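Local structure of protein (hdlp (histone deacetylase-like protein)) (Aquifex aeolicus, 1C3P) at residues A169-G174 against S189-P194. The protein probably works as a zinc-dependent deacetylase of the histone deacetylase family, and may take part in acetoin breakdown. Residues are numbered along the deposited sequence; the frame is centred on the assembly and turned at random.
Sequences AHHCDG and SLHQSP
A169 lies nearest H191, their CA atoms 4.4 Å apart, and the loop 169-172 runs at 133° to the strand end 189-192, held there by a nearly straight bond of 2.8 Å from Q192 N to A169 O. The same oxygen takes a second bond, from Q192 NE2 at 3.0 Å, and the two donors reach it from opposite faces of its carbonyl plane. Glutamine suits the place: CG lies beside the backbone N (chi1 -61°) and the chain runs on extended, which brings the amide, like the backbone N-H, to A169 O, with that oxygen in the amide plane, while OE1 accepts from the backbone N of K267. The amide nitrogen also sits over one face of the H170 ring, the two planes 78° apart. H170 ND1 is hydrogen-bonded to D258 OD2; D258, D168 and H170 bind zinc in this protein, although no metal is present here. The contact joins the loop after strand 162-166 to the end of strand 185-192, within a beta-alpha-beta crossover of the parallel sheet of the arginase-like fold, whose strand-end loops carry the site. Small A169 lets the glutamine come close. Next along the loop, H171 CB stands over the centre of the H191 ring, a CH-pi contact of 3.5 Å to the centroid. Histidine suits position 191 because it offers both a flat face to H171 CB and an ND1-H that bonds to Q192 O at 3.3 Å and helps fix the ring's rotation. An alanine in place of H191 would probably open a gap beneath H171 CB and leave Q192 O without this donor. A water accepts from H171 N and donates to Q192 O. C172, at the N-cap position of helix 173-179, packs its SG on S189 CB at 3.6 Å, an approach that a side chain as short as serine's permits.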
ATOM      1  N   ALA A 169       0.773   7.227  -2.373  1.00 14.11           N
ATOM      2  CA  ALA A 169       1.212   8.449  -3.059  1.00 19.61           C
ATOM      3  C   ALA A 169       2.060   8.183  -4.308  1.00 18.23           C
ATOM      4  O   ALA A 169       2.485   9.120  -4.982  1.00 17.20           O
ATOM      5  CB  ALA A 169       1.991   9.366  -2.072  1.00 13.56           C
ATOM      6  N   HIS A 170       2.324   6.909  -4.599  1.00 16.53           N
ATOM      7  CA  HIS A 170       3.085   6.554  -5.794  1.00 17.51           C
ATOM      8  C   HIS A 170       2.246   5.604  -6.635  1.00 16.72           C
ATOM      9  O   HIS A 170       1.469   4.810  -6.102  1.00 15.92           O
ATOM     10  CB  HIS A 170       4.417   5.870  -5.445  1.00 22.32           C
ATOM     11  CG  HIS A 170       5.359   6.731  -4.666  1.00 25.38           C
ATOM     12  ND1 HIS A 170       5.270   6.896  -3.300  1.00 18.17           N
ATOM     13  CD2 HIS A 170       6.397   7.499  -5.073  1.00 19.33           C
ATOM     14  CE1 HIS A 170       6.214   7.728  -2.900  1.00 30.34           C
ATOM     15  NE2 HIS A 170       6.912   8.110  -3.956  1.00 17.51           N
ATOM     16  N   HIS A 171       2.417   5.680  -7.953  1.00 15.28           N
ATOM     17  CA  HIS A 171       1.684   4.846  -8.904  1.00 12.53           C
ATOM     18  C   HIS A 171       2.013   3.349  -8.812  1.00 15.55           C
ATOM     19  O   HIS A 171       3.177   2.964  -8.690  1.00 17.03           O
ATOM     20  CB  HIS A 171       1.970   5.384 -10.317  1.00 14.09           C
ATOM     21  CG  HIS A 171       1.493   4.509 -11.436  1.00 17.27           C
ATOM     22  ND1 HIS A 171       0.167   4.184 -11.629  1.00 26.73           N
ATOM     23  CD2 HIS A 171       2.174   3.919 -12.449  1.00 12.48           C
ATOM     24  CE1 HIS A 171       0.055   3.427 -12.707  1.00 15.98           C
ATOM     25  NE2 HIS A 171       1.259   3.253 -13.223  1.00 20.03           N
ATOM     26  N   CYS A 172       0.980   2.511  -8.858  1.00 14.33           N
ATOM     27  CA  CYS A 172       1.139   1.055  -8.827  1.00 13.65           C
ATOM     28  C   CYS A 172       1.516   0.587 -10.239  1.00 16.52           C
ATOM     29  O   CYS A 172       0.753  -0.123 -10.897  1.00 14.95           O
ATOM     30  CB  CYS A 172      -0.181   0.389  -8.394  1.00 12.99           C
ATOM     31  SG  CYS A 172      -1.669   1.032  -9.222  1.00 17.17           S
ATOM     32  N   ASP A 173       2.706   0.957 -10.698  1.00 15.42           N
ATOM     33  CA  ASP A 173       3.102   0.592 -12.049  1.00 14.75           C
ATOM     34  C   ASP A 173       3.145  -0.912 -12.292  1.00 16.39           C
ATOM     35  O   ASP A 173       2.796  -1.380 -13.379  1.00 16.48           O
ATOM     36  CB  ASP A 173       4.438   1.256 -12.433  1.00 17.73           C
ATOM     37  CG  ASP A 173       5.560   0.981 -11.450  1.00 22.84           C
ATOM     38  OD1 ASP A 173       6.709   1.374 -11.767  1.00 18.68           O
ATOM     39  OD2 ASP A 173       5.320   0.394 -10.374  1.00 15.34           O
ATOM     40  N   GLY A 174       3.547  -1.662 -11.269  1.00 15.58           N
ATOM     41  CA  GLY A 174       3.580  -3.106 -11.366  1.00 13.97           C
ATOM     42  C   GLY A 174       2.171  -3.642 -11.588  1.00 18.44           C
ATOM     43  O   GLY A 174       1.958  -4.457 -12.482  1.00 15.48           O
ATOM     44  N   SER A 189      -5.634   4.349  -9.671  1.00 14.46           N
ATOM     45  CA  SER A 189      -4.590   4.808  -8.769  1.00 14.56           C
ATOM     46  C   SER A 189      -4.543   6.309  -8.676  1.00 15.24           C
ATOM     47  O   SER A 189      -4.576   6.982  -9.690  1.00 21.46           O
ATOM     48  CB  SER A 189      -3.205   4.330  -9.220  1.00 15.55           C
ATOM     49  OG  SER A 189      -2.252   4.826  -8.297  1.00 14.09           O
ATOM     50  N   LEU A 190      -4.487   6.845  -7.461  1.00 14.92           N
ATOM     51  CA  LEU A 190      -4.301   8.281  -7.309  1.00 15.54           C
ATOM     52  C   LEU A 190      -2.839   8.305  -6.854  1.00 14.31           C
ATOM     53  O   LEU A 190      -2.423   7.451  -6.081  1.00 15.43           O
ATOM     54  CB  LEU A 190      -5.159   8.912  -6.203  1.00 21.02           C
ATOM     55  CG  LEU A 190      -6.657   8.700  -5.995  1.00 30.17           C
ATOM     56  CD1 LEU A 190      -7.213   9.973  -5.375  1.00 19.75           C
ATOM     57  CD2 LEU A 190      -7.365   8.378  -7.262  1.00 19.08           C
ATOM     58  N   HIS A 191      -2.060   9.275  -7.307  1.00 16.88           N
ATOM     59  CA  HIS A 191      -0.655   9.311  -6.931  1.00 14.34           C
ATOM     60  C   HIS A 191       0.016  10.607  -7.366  1.00 16.19           C
ATOM     61  O   HIS A 191      -0.569  11.389  -8.120  1.00 16.73           O
ATOM     62  CB  HIS A 191       0.043   8.101  -7.560  1.00 17.34           C
ATOM     63  CG  HIS A 191      -0.315   7.899  -9.006  1.00 14.27           C
ATOM     64  ND1 HIS A 191       0.205   8.665 -10.030  1.00 21.22           N
ATOM     65  CD2 HIS A 191      -1.198   7.052  -9.584  1.00  9.60           C
ATOM     66  CE1 HIS A 191      -0.340   8.294 -11.177  1.00 17.22           C
ATOM     67  NE2 HIS A 191      -1.193   7.316 -10.934  1.00 20.70           N
ATOM     68  N   GLN A 192       1.219  10.854  -6.844  1.00 14.78           N
ATOM     69  CA  GLN A 192       1.981  12.052  -7.229  1.00 16.33           C
ATOM     70  C   GLN A 192       2.246  11.884  -8.709  1.00 15.06           C
ATOM     71  O   GLN A 192       2.534  10.776  -9.162  1.00 19.23           O
ATOM     72  CB  GLN A 192       3.335  12.107  -6.522  1.00 17.07           C
ATOM     73  CG  GLN A 192       3.282  12.155  -5.021  1.00 18.15           C
ATOM     74  CD  GLN A 192       4.647  11.894  -4.427  1.00 14.74           C
ATOM     75  OE1 GLN A 192       5.470  12.815  -4.260  1.00 20.46           O
ATOM     76  NE2 GLN A 192       4.927  10.622  -4.156  1.00 13.44           N
ATOM     77  N   SER A 193       2.161  12.966  -9.472  1.00 15.63           N
ATOM     78  CA  SER A 193       2.425  12.847 -10.896  1.00 13.84           C
ATOM     79  C   SER A 193       3.855  12.343 -11.195  1.00 11.80           C
ATOM     80  O   SER A 193       4.813  12.743 -10.546  1.00 18.44           O
ATOM     81  CB  SER A 193       2.225  14.201 -11.595  1.00 17.28           C
ATOM     82  OG  SER A 193       2.609  14.097 -12.962  1.00 17.58           O
ATOM     83  N   PRO A 194       3.996  11.473 -12.200  1.00 14.59           N
ATOM     84  CA  PRO A 194       5.284  10.904 -12.621  1.00 15.30           C
ATOM     85  C   PRO A 194       6.130  12.031 -13.223  1.00 16.40           C
ATOM     86  O   PRO A 194       7.324  11.853 -13.486  1.00 19.43           O
ATOM     87  CB  PRO A 194       4.888   9.874 -13.694  1.00 18.33           C
ATOM     88  CG  PRO A 194       3.393   9.695 -13.519  1.00 22.34           C
ATOM     89  CD  PRO A 194       2.929  11.045 -13.124  1.00 19.22           C
TER
HETATM   90  O   HOH W   1       3.791   8.166  -8.643  1.00 18.81           O